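Local coordinates for laminarinase (Aquimarina sp., PDB 6JIA), which probably hydrolyses laminarin and related beta-1,3-glucans as a member of glycoside hydrolase family 16, at residues A[81-86]-A[97-102]; A[119-124]-A[207-212]; A[130-135]-A[144-149]. All coordinates share one frame; numbering follows the deposited sequence.

Interaction 1: residues A[81-86]-A[97-102]; sequences GKVEAR and PAFWML. With GLC (alpha-D-glucopyranose), chain B.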
loop_
_atom_site.group_PDB
_atom_site.type_symbol
_atom_site.label_atom_id
_atom_site.label_comp_id
_atom_site.label_asym_id
_atom_site.label_seq_id
_atom_site.Cartn_x
_atom_site.Cartn_y
_atom_site.Cartn_z
ATOM N N GLY A 81 4.531 -13.765 -7.129
ATOM C CA GLY A 81 5.896 -13.345 -6.793
ATOM C C GLY A 81 6.054 -13.049 -5.316
ATOM O O GLY A 81 5.146 -13.316 -4.521
ATOM N N LYS A 82 7.222 -12.545 -4.984
ATOM C CA LYS A 82 7.530 -12.078 -3.638
ATOM C C LYS A 82 7.651 -10.574 -3.766
ATOM O O LYS A 82 8.477 -10.108 -4.563
ATOM C CB LYS A 82 8.785 -12.784 -3.127
ATOM C CG LYS A 82 9.350 -12.265 -1.818
ATOM C CD LYS A 82 10.433 -13.155 -1.272
ATOM C CE LYS A 82 11.318 -12.445 -0.275
ATOM N NZ LYS A 82 12.388 -13.357 0.217
ATOM N N VAL A 83 6.845 -9.845 -3.015
ATOM C CA VAL A 83 6.785 -8.377 -3.177
ATOM C C VAL A 83 7.108 -7.782 -1.820
ATOM O O VAL A 83 6.474 -8.181 -0.846
ATOM C CB VAL A 83 5.430 -7.924 -3.733
ATOM C CG1 VAL A 83 5.371 -6.428 -3.944
ATOM C CG2 VAL A 83 5.091 -8.652 -5.026
ATOM N N GLU A 84 8.138 -6.952 -1.739
ATOM C CA GLU A 84 8.537 -6.436 -0.414
ATOM C C GLU A 84 9.072 -5.020 -0.467
ATOM O O GLU A 84 9.527 -4.520 -1.530
ATOM C CB GLU A 84 9.461 -7.373 0.346
ATOM C CG GLU A 84 10.864 -7.500 -0.112
ATOM C CD GLU A 84 11.677 -8.299 0.905
ATOM O OE1 GLU A 84 11.141 -9.286 1.545
ATOM O OE2 GLU A 84 12.824 -7.918 1.095
ATOM N N ALA A 85 8.942 -4.381 0.687
ATOM C CA ALA A 85 9.461 -3.015 0.886
ATOM C C ALA A 85 9.986 -2.898 2.314
ATOM O O ALA A 85 9.422 -3.517 3.247
ATOM C CB ALA A 85 8.392 -2.015 0.574
ATOM N N ARG A 86 11.046 -2.118 2.478
ATOM C CA ARG A 86 11.588 -1.812 3.812
ATOM C C ARG A 86 11.131 -0.390 4.152
ATOM O O ARG A 86 11.504 0.517 3.432
ATOM C CB ARG A 86 13.101 -2.005 3.757
ATOM C CG ARG A 86 13.771 -1.765 5.083
ATOM C CD ARG A 86 15.211 -2.229 5.035
ATOM N NE ARG A 86 15.727 -2.138 6.386
ATOM C CZ ARG A 86 16.527 -1.179 6.866
ATOM N NH1 ARG A 86 17.022 -0.235 6.094
ATOM N NH2 ARG A 86 16.895 -1.226 8.130
ATOM N N PRO A 97 -0.761 5.118 6.370
ATOM C CA PRO A 97 0.184 4.697 5.329
ATOM C C PRO A 97 -0.182 3.312 4.786
ATOM O O PRO A 97 -0.775 2.499 5.554
ATOM C CB PRO A 97 1.545 4.621 6.034
ATOM C CG PRO A 97 1.277 4.795 7.528
ATOM C CD PRO A 97 -0.194 5.054 7.719
ATOM N N ALA A 98 0.146 3.057 3.511
ATOM C CA ALA A 98 -0.151 1.763 2.888
ATOM C C ALA A 98 0.896 1.424 1.839
ATOM O O ALA A 98 1.425 2.315 1.143
ATOM C CB ALA A 98 -1.552 1.779 2.326
ATOM N N PHE A 99 1.158 0.129 1.765
ATOM C CA PHE A 99 1.964 -0.536 0.732
ATOM C C PHE A 99 1.098 -1.684 0.217
ATOM O O PHE A 99 0.788 -2.596 0.992
ATOM C CB PHE A 99 3.299 -0.982 1.332
ATOM C CG PHE A 99 4.112 -1.904 0.455
ATOM C CD1 PHE A 99 4.291 -1.636 -0.885
ATOM C CD2 PHE A 99 4.755 -3.007 0.984
ATOM C CE1 PHE A 99 5.115 -2.432 -1.686
ATOM C CE2 PHE A 99 5.552 -3.826 0.177
ATOM C CZ PHE A 99 5.721 -3.547 -1.153
ATOM N N TRP A 100 0.645 -1.584 -1.026
ATOM C CA TRP A 100 -0.443 -2.439 -1.546
ATOM C C TRP A 100 -0.368 -2.608 -3.057
ATOM O O TRP A 100 0.545 -2.071 -3.734
ATOM C CB TRP A 100 -1.791 -1.896 -1.096
ATOM C CG TRP A 100 -2.127 -0.483 -1.459
ATOM C CD1 TRP A 100 -1.477 0.674 -1.099
ATOM C CD2 TRP A 100 -3.323 -0.069 -2.130
ATOM N NE1 TRP A 100 -2.166 1.766 -1.541
ATOM C CE2 TRP A 100 -3.324 1.346 -2.139
ATOM C CE3 TRP A 100 -4.430 -0.747 -2.631
ATOM C CZ2 TRP A 100 -4.381 2.080 -2.692
ATOM C CZ3 TRP A 100 -5.455 -0.021 -3.207
ATOM C CH2 TRP A 100 -5.429 1.370 -3.228
ATOM N N MET A 101 -1.297 -3.390 -3.541
ATOM C CA MET A 101 -1.362 -3.795 -4.956
ATOM C C MET A 101 -2.824 -3.788 -5.400
ATOM O O MET A 101 -3.667 -4.069 -4.576
ATOM C CB MET A 101 -0.756 -5.192 -5.088
ATOM C CG MET A 101 0.685 -5.299 -4.596
ATOM S SD MET A 101 1.368 -6.952 -5.100
ATOM C CE MET A 101 1.820 -6.554 -6.779
ATOM N N LEU A 102 -3.056 -3.508 -6.673
ATOM C CA LEU A 102 -4.363 -3.534 -7.378
ATOM C C LEU A 102 -4.205 -4.344 -8.667
ATOM O O LEU A 102 -3.169 -4.211 -9.349
ATOM C CB LEU A 102 -4.804 -2.111 -7.701
ATOM C CG LEU A 102 -5.407 -1.298 -6.558
ATOM C CD1 LEU A 102 -5.600 0.171 -7.018
ATOM C CD2 LEU A 102 -6.728 -1.902 -6.097
HETATM C C1 GLC B . -7.329 -1.128 0.707
HETATM C C2 GLC B . -8.579 -0.277 0.552
HETATM C C3 GLC B . -8.348 0.931 -0.295
HETATM C C4 GLC B . -7.226 1.742 0.276
HETATM C C5 GLC B . -5.932 0.845 0.281
HETATM C C6 GLC B . -4.718 1.542 0.932
HETATM O O1 GLC B . -7.008 -1.837 -0.492
HETATM O O2 GLC B . -9.615 -1.117 0.154
HETATM O O3 GLC B . -9.557 1.706 -0.326
HETATM O O4 GLC B . -7.062 2.958 -0.429
HETATM O O5 GLC B . -6.265 -0.274 1.164
HETATM O O6 GLC B . -4.994 1.986 2.269
#

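Interaction 2: residues A[119-124]-A[207-212]; sequences IMEHVN and GNWPGF. With GLC (alpha-D-glucopyranose), chain B.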
loop_
_atom_site.group_PDB
_atom_site.type_symbol
_atom_site.label_atom_id
_atom_site.label_comp_id
_atom_site.label_asym_id
_atom_site.label_seq_id
_atom_site.Cartn_x
_atom_site.Cartn_y
_atom_site.Cartn_z
ATOM N N ILE A 119 -0.205 -5.183 1.440
ATOM C CA ILE A 119 0.989 -5.831 2.030
ATOM C C ILE A 119 1.269 -5.257 3.415
ATOM O O ILE A 119 1.659 -6.021 4.339
ATOM C CB ILE A 119 2.181 -5.698 1.079
ATOM C CG1 ILE A 119 1.878 -6.317 -0.294
ATOM C CG2 ILE A 119 3.388 -6.326 1.767
ATOM C CD1 ILE A 119 2.850 -5.931 -1.381
ATOM N N MET A 120 1.030 -3.969 3.578
ATOM C CA MET A 120 1.163 -3.286 4.883
ATOM C C MET A 120 0.143 -2.170 4.881
ATOM O O MET A 120 0.153 -1.365 3.918
ATOM C CB MET A 120 2.546 -2.657 5.117
ATOM C CG MET A 120 2.758 -2.069 6.461
ATOM S SD MET A 120 2.019 -0.426 6.711
ATOM C CE MET A 120 2.787 0.538 5.426
ATOM N N GLU A 121 -0.656 -2.135 5.938
ATOM C CA GLU A 121 -1.377 -0.917 6.345
ATOM C C GLU A 121 -1.190 -0.682 7.833
ATOM O O GLU A 121 -1.112 -1.620 8.604
ATOM C CB GLU A 121 -2.868 -1.002 6.044
ATOM C CG GLU A 121 -3.169 -1.017 4.571
ATOM C CD GLU A 121 -4.654 -1.110 4.317
ATOM O OE1 GLU A 121 -5.200 -2.278 4.439
ATOM O OE2 GLU A 121 -5.268 -0.026 4.190
ATOM N N HIS A 122 -1.228 0.576 8.209
ATOM C CA HIS A 122 -1.193 0.982 9.625
ATOM C C HIS A 122 -2.100 2.190 9.758
ATOM O O HIS A 122 -2.146 2.982 8.785
ATOM C CB HIS A 122 0.247 1.298 10.036
ATOM C CG HIS A 122 0.374 1.779 11.438
ATOM N ND1 HIS A 122 0.403 3.118 11.754
ATOM C CD2 HIS A 122 0.439 1.116 12.604
ATOM C CE1 HIS A 122 0.490 3.260 13.075
ATOM N NE2 HIS A 122 0.514 2.049 13.623
ATOM N N VAL A 123 -2.759 2.295 10.915
ATOM C CA VAL A 123 -3.584 3.478 11.254
ATOM C C VAL A 123 -3.183 4.030 12.608
ATOM O O VAL A 123 -2.848 3.232 13.547
ATOM C CB VAL A 123 -5.081 3.152 11.161
ATOM C CG1 VAL A 123 -5.458 2.900 9.714
ATOM C CG2 VAL A 123 -5.482 1.978 12.040
ATOM N N ASN A 124 -3.294 5.349 12.718
ATOM C CA ASN A 124 -3.293 6.034 14.024
ATOM C C ASN A 124 -2.002 5.682 14.758
ATOM O O ASN A 124 -0.897 5.846 14.143
ATOM C CB ASN A 124 -4.594 5.724 14.764
ATOM C CG ASN A 124 -5.808 6.231 14.013
ATOM O OD1 ASN A 124 -5.753 7.300 13.409
ATOM N ND2 ASN A 124 -6.872 5.448 14.011
ATOM N N GLY A 207 -10.046 9.286 7.133
ATOM C CA GLY A 207 -10.821 8.304 6.360
ATOM C C GLY A 207 -11.607 7.371 7.243
ATOM O O GLY A 207 -11.451 7.441 8.441
ATOM N N ASN A 208 -12.438 6.517 6.636
ATOM C CA ASN A 208 -13.463 5.738 7.373
ATOM C C ASN A 208 -12.760 4.881 8.445
ATOM O O ASN A 208 -13.193 4.887 9.608
ATOM C CB ASN A 208 -14.306 4.937 6.400
ATOM C CG ASN A 208 -15.172 5.823 5.525
ATOM O OD1 ASN A 208 -15.588 6.921 5.922
ATOM N ND2 ASN A 208 -15.355 5.381 4.295
ATOM N N TRP A 209 -11.633 4.271 8.110
ATOM C CA TRP A 209 -10.920 3.360 9.030
ATOM C C TRP A 209 -10.143 4.107 10.108
ATOM O O TRP A 209 -10.429 3.896 11.294
ATOM C CB TRP A 209 -10.121 2.334 8.241
ATOM C CG TRP A 209 -9.383 1.374 9.103
ATOM C CD1 TRP A 209 -9.629 1.037 10.396
ATOM C CD2 TRP A 209 -8.216 0.645 8.705
ATOM N NE1 TRP A 209 -8.698 0.150 10.830
ATOM C CE2 TRP A 209 -7.814 -0.113 9.819
ATOM C CE3 TRP A 209 -7.491 0.562 7.520
ATOM C CZ2 TRP A 209 -6.695 -0.944 9.782
ATOM C CZ3 TRP A 209 -6.380 -0.244 7.480
ATOM C CH2 TRP A 209 -5.996 -0.992 8.598
ATOM N N PRO A 210 -9.170 4.992 9.814
ATOM C CA PRO A 210 -8.443 5.652 10.899
ATOM C C PRO A 210 -9.304 6.657 11.673
ATOM O O PRO A 210 -8.987 6.993 12.836
ATOM C CB PRO A 210 -7.306 6.379 10.165
ATOM C CG PRO A 210 -7.819 6.600 8.750
ATOM C CD PRO A 210 -8.695 5.400 8.473
ATOM N N GLY A 211 -10.356 7.155 11.022
ATOM C CA GLY A 211 -11.196 8.206 11.614
ATOM C C GLY A 211 -10.755 9.606 11.243
ATOM O O GLY A 211 -9.867 9.787 10.377
ATOM N N PHE A 212 -11.370 10.599 11.882
ATOM C CA PHE A 212 -11.247 12.031 11.521
ATOM C C PHE A 212 -10.775 12.846 12.723
ATOM O O PHE A 212 -10.842 14.072 12.675
ATOM C CB PHE A 212 -12.570 12.550 10.927
ATOM C CG PHE A 212 -13.075 11.672 9.797
ATOM C CD1 PHE A 212 -12.639 11.875 8.496
ATOM C CD2 PHE A 212 -13.996 10.655 10.036
ATOM C CE1 PHE A 212 -13.076 11.047 7.470
ATOM C CE2 PHE A 212 -14.432 9.829 9.007
ATOM C CZ PHE A 212 -13.971 10.033 7.723
HETATM C C1 GLC B . -7.329 -1.128 0.707
HETATM C C2 GLC B . -8.579 -0.277 0.552
HETATM C C3 GLC B . -8.348 0.931 -0.295
HETATM C C4 GLC B . -7.226 1.742 0.276
HETATM C C5 GLC B . -5.932 0.845 0.281
HETATM C C6 GLC B . -4.718 1.542 0.932
HETATM O O1 GLC B . -7.008 -1.837 -0.492
HETATM O O2 GLC B . -9.615 -1.117 0.154
HETATM O O3 GLC B . -9.557 1.706 -0.326
HETATM O O4 GLC B . -7.062 2.958 -0.429
HETATM O O5 GLC B . -6.265 -0.274 1.164
HETATM O O6 GLC B . -4.994 1.986 2.269
#

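Interaction 3: residues A[130-135]-A[144-149]; sequences HGTIHW and NYSGSI. With GLC (alpha-D-glucopyranose), chain B.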
loop_
_atom_site.group_PDB
_atom_site.type_symbol
_atom_site.label_atom_id
_atom_site.label_comp_id
_atom_site.label_asym_id
_atom_site.label_seq_id
_atom_site.Cartn_x
_atom_site.Cartn_y
_atom_site.Cartn_z
ATOM N N HIS A 130 -1.291 -4.449 9.477
ATOM C CA HIS A 130 -2.360 -5.283 8.905
ATOM C C HIS A 130 -1.966 -5.725 7.505
ATOM O O HIS A 130 -1.314 -4.970 6.772
ATOM C CB HIS A 130 -3.688 -4.506 8.884
ATOM C CG HIS A 130 -4.145 -4.039 10.227
ATOM N ND1 HIS A 130 -4.904 -4.847 11.070
ATOM C CD2 HIS A 130 -3.949 -2.881 10.892
ATOM C CE1 HIS A 130 -5.208 -4.162 12.174
ATOM N NE2 HIS A 130 -4.591 -2.973 12.111
ATOM N N GLY A 131 -2.348 -6.945 7.172
ATOM C CA GLY A 131 -2.262 -7.516 5.828
ATOM C C GLY A 131 -3.612 -8.031 5.417
ATOM O O GLY A 131 -4.222 -8.767 6.205
ATOM N N THR A 132 -4.089 -7.637 4.237
ATOM C CA THR A 132 -5.493 -7.861 3.817
ATOM C C THR A 132 -5.595 -8.148 2.314
ATOM O O THR A 132 -4.889 -7.514 1.537
ATOM C CB THR A 132 -6.323 -6.620 4.135
ATOM O OG1 THR A 132 -6.057 -6.223 5.471
ATOM C CG2 THR A 132 -7.805 -6.862 3.983
ATOM N N ILE A 133 -6.548 -9.006 1.923
ATOM C CA ILE A 133 -7.042 -9.044 0.522
ATOM C C ILE A 133 -8.470 -8.538 0.492
ATOM O O ILE A 133 -9.246 -8.789 1.458
ATOM C CB ILE A 133 -6.956 -10.447 -0.095
ATOM C CG1 ILE A 133 -7.341 -11.542 0.901
ATOM C CG2 ILE A 133 -5.589 -10.650 -0.706
ATOM C CD1 ILE A 133 -7.607 -12.908 0.218
ATOM N N HIS A 134 -8.785 -7.864 -0.596
ATOM C CA HIS A 134 -10.131 -7.344 -0.909
ATOM C C HIS A 134 -10.515 -7.848 -2.283
ATOM O O HIS A 134 -9.688 -7.755 -3.163
ATOM C CB HIS A 134 -10.144 -5.818 -0.952
ATOM C CG HIS A 134 -9.740 -5.153 0.316
ATOM N ND1 HIS A 134 -10.664 -4.637 1.181
ATOM C CD2 HIS A 134 -8.515 -4.828 0.814
ATOM C CE1 HIS A 134 -10.046 -4.027 2.179
ATOM N NE2 HIS A 134 -8.719 -4.141 1.983
ATOM N N TRP A 135 -11.762 -8.259 -2.460
ATOM C CA TRP A 135 -12.223 -8.816 -3.747
ATOM C C TRP A 135 -13.745 -8.909 -3.761
ATOM O O TRP A 135 -14.386 -8.489 -2.758
ATOM C CB TRP A 135 -11.504 -10.145 -4.030
ATOM C CG TRP A 135 -11.987 -11.346 -3.270
ATOM C CD1 TRP A 135 -12.789 -12.338 -3.769
ATOM C CD2 TRP A 135 -11.745 -11.675 -1.896
ATOM N NE1 TRP A 135 -13.053 -13.266 -2.803
ATOM C CE2 TRP A 135 -12.434 -12.884 -1.639
ATOM C CE3 TRP A 135 -11.006 -11.080 -0.858
ATOM C CZ2 TRP A 135 -12.409 -13.507 -0.400
ATOM C CZ3 TRP A 135 -10.992 -11.693 0.373
ATOM C CH2 TRP A 135 -11.669 -12.896 0.595
ATOM N N ASN A 144 -13.433 -9.121 2.318
ATOM C CA ASN A 144 -12.018 -8.893 2.720
ATOM C C ASN A 144 -11.659 -9.898 3.799
ATOM O O ASN A 144 -12.546 -10.401 4.472
ATOM C CB ASN A 144 -11.750 -7.431 3.097
ATOM C CG ASN A 144 -12.542 -6.999 4.297
ATOM O OD1 ASN A 144 -12.645 -7.736 5.287
ATOM N ND2 ASN A 144 -13.162 -5.844 4.195
ATOM N N TYR A 145 -10.373 -10.214 3.875
ATOM C CA TYR A 145 -9.766 -11.171 4.809
ATOM C C TYR A 145 -8.410 -10.613 5.238
ATOM O O TYR A 145 -7.489 -10.497 4.415
ATOM C CB TYR A 145 -9.667 -12.541 4.150
ATOM C CG TYR A 145 -9.134 -13.641 5.032
ATOM C CD1 TYR A 145 -9.744 -13.934 6.234
ATOM C CD2 TYR A 145 -8.122 -14.494 4.602
ATOM C CE1 TYR A 145 -9.287 -14.951 7.052
ATOM C CE2 TYR A 145 -7.689 -15.550 5.384
ATOM C CZ TYR A 145 -8.306 -15.810 6.594
ATOM O OH TYR A 145 -7.906 -16.821 7.411
ATOM N N SER A 146 -8.325 -10.288 6.523
ATOM C CA SER A 146 -7.265 -9.468 7.132
ATOM C C SER A 146 -6.623 -10.250 8.281
ATOM O O SER A 146 -7.362 -10.910 9.028
ATOM C CB SER A 146 -7.896 -8.201 7.638
ATOM O OG SER A 146 -6.893 -7.276 7.909
ATOM N N GLY A 147 -5.316 -10.100 8.472
ATOM C CA GLY A 147 -4.626 -10.485 9.713
ATOM C C GLY A 147 -3.720 -9.363 10.175
ATOM O O GLY A 147 -3.499 -8.417 9.415
ATOM N N SER A 148 -3.165 -9.469 11.372
ATOM C CA SER A 148 -2.320 -8.401 11.920
ATOM C C SER A 148 -1.191 -9.022 12.724
ATOM O O SER A 148 -1.292 -10.191 13.087
ATOM C CB SER A 148 -3.147 -7.431 12.684
ATOM O OG SER A 148 -3.619 -8.012 13.866
ATOM N N ILE A 149 -0.131 -8.255 12.939
ATOM C CA ILE A 149 1.038 -8.658 13.765
ATOM C C ILE A 149 1.427 -7.482 14.647
ATOM O O ILE A 149 1.445 -6.350 14.153
ATOM C CB ILE A 149 2.207 -9.109 12.890
ATOM C CG1 ILE A 149 3.393 -9.591 13.728
ATOM C CG2 ILE A 149 2.612 -8.015 11.926
ATOM C CD1 ILE A 149 4.379 -10.415 12.930
HETATM C C1 GLC B . -7.329 -1.128 0.707
HETATM C C2 GLC B . -8.579 -0.277 0.552
HETATM C C3 GLC B . -8.348 0.931 -0.295
HETATM C C4 GLC B . -7.226 1.742 0.276
HETATM C C5 GLC B . -5.932 0.845 0.281
HETATM C C6 GLC B . -4.718 1.542 0.932
HETATM O O1 GLC B . -7.008 -1.837 -0.492
HETATM O O2 GLC B . -9.615 -1.117 0.154
HETATM O O3 GLC B . -9.557 1.706 -0.326
HETATM O O4 GLC B . -7.062 2.958 -0.429
HETATM O O5 GLC B . -6.265 -0.274 1.164
HETATM O O6 GLC B . -4.994 1.986 2.269
HETATM O O HOH W 1 -6.372 -6.936 10.580
#

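Interaction 1: residues A[81-86]-A[97-102]
With CG anti to the backbone N (chi1 169°), the ring of F99 swings across the gap between the strands until the methyl of A85 rests over one of its faces; in V83 the same relation of CG1 to its own backbone N brings that branch obliquely up to CZ of the ring. The A85 contact is a CH-pi interaction: CB stands 3.7 Å from the centroid of the F99 ring and 23° off the normal, shifted toward CE2 and CZ. V83 divides its two methyls, CG1 lying 4.0 Å from F99 CZ and CG2 4.1 Å from M101 SD, where the methionine sulfur crosses the valine obliquely. Side chains do most of the bridging between strand axes 8.8 Å apart that run nearly antiparallel, at 161°, though the F99 ring also lies against the backbone at E84 and A85. W100 points the other way, into the sugar cleft, and glucose lies over one indole face, with GLC C6 3.4 Å from W100 CE2 and C5 close to the benzene part. W100 NE1 bonds to N202, which would restrain the ring's rotation. Replacing W100 with an alanine would probably deprive the glucose of this flat platform and leave N202 without its indole N-H partner. A98 adds its CB beside the same sugar, 3.4 Å from GLC O6. This packing joins two sheets of the family's beta-sandwich: strand 81-88 runs between strands 158-164 and 221-232, and strand 95-103 is flanked by 197-205 on one edge and 116-118 and 120-121 on the other.

Interaction 2: residues A[119-124]-A[207-212]
E121 and V123 meet W209 at the border of the glucose-binding cleft, where a loop lies against the end of strand 120-121, which carries the last glutamate of the family 16 signature, and the residues that follow it. W209 is approached from two directions. V123 CG1 sits almost centrally under one face, 3.6 Å from the centroid of the six-membered ring and only 9° off its normal, while CG2 lies on the same side of the indole near W209 CE2; with CG1 anti to the carbonyl carbon (chi1 -68°), both methyls turn up to the indole. E121 comes instead to the edge, OE2 being 3.5 Å from W209 CZ3, and its carboxylate plane is turned 72° from the ring. That same OE2 accepts a bond of 2.8 Å from GLC O6 and another from the indole N-H of W96, two donors that would fix the rotation of the carboxylate. H130 also meets W209 edge-to-face. Farther along, N124 ND2 donates to P210 O over 2.9 Å, on a lone pair in the carbonyl plane, and P210 O lies close to the amide plane of N124. G94 N holds OD1 of the asparagine, so both ends of the amide are engaged. P210 CB fills in beside V123 CG1 at 4.0 Å. Just before E121, I119 and M120 both face F99 in a classic beta bulge, an irregularity characteristic of the catalytic-site signature strand of laminarinase-like family 16 enzymes.

Interaction 3: residues A[130-135]-A[144-149]
H134 and N144 stand side by side and point the same way, the imidazole plane turned 80° from the amide, with N144 CB 3.6 Å from H134 ND1. The hydroxyl of Y142 bonds to both H134 ND1 and N144 ND2, tying ring and amide together. One face of the H134 ring is turned to the sugar, GLC O2 lying over its centre, 3.5 Å above the plane. On the same side of the sheet T132 OG1 and S146 OG share a hydrogen bond of 2.8 Å; swung away from the backbone N (chi1 -165°), S146 OG can reach both that partner and a water 2.7 Å off, which lies in the H130 ring plane at ND1. E126 takes the other ring nitrogen, NE2. On the reverse side I133 and Y145 run alongside each other, with I133 CG1 4.1 Å from Y145 CB, and I133 packs on strands 168-173 and 176-182. The far edge of the W135 indole reaches Y145 CB with CZ3. Paired backbone bonds join G131 with G147 and I133 with Y145, separated by the non-hydrogen-bonded pair T132-S146. This is a regular antiparallel beta hairpin of the jelly-roll sandwich, with H134 turned into the glucan cleft.

Interaction 1 is the most deeply buried of the three and purely apolar, joining two sheets of the sandwich through side chains. Interaction 2 lies at the cleft border and mixes indole packing with polar bonds, and interaction 3 is a hairpin held mainly by its backbone, with several exposed residues on strand 142-150. The three are wired together in sequence: F99 N bonds to M120 O between interactions 1 and 2, and H130 N to E121 O between 2 and 3, so that strand 120-121 lies between 95-103 and 128-136. All three touch the same glucose, by an indole face in 97-102, a carboxylate in 119-124 and an imidazole face in 130-135.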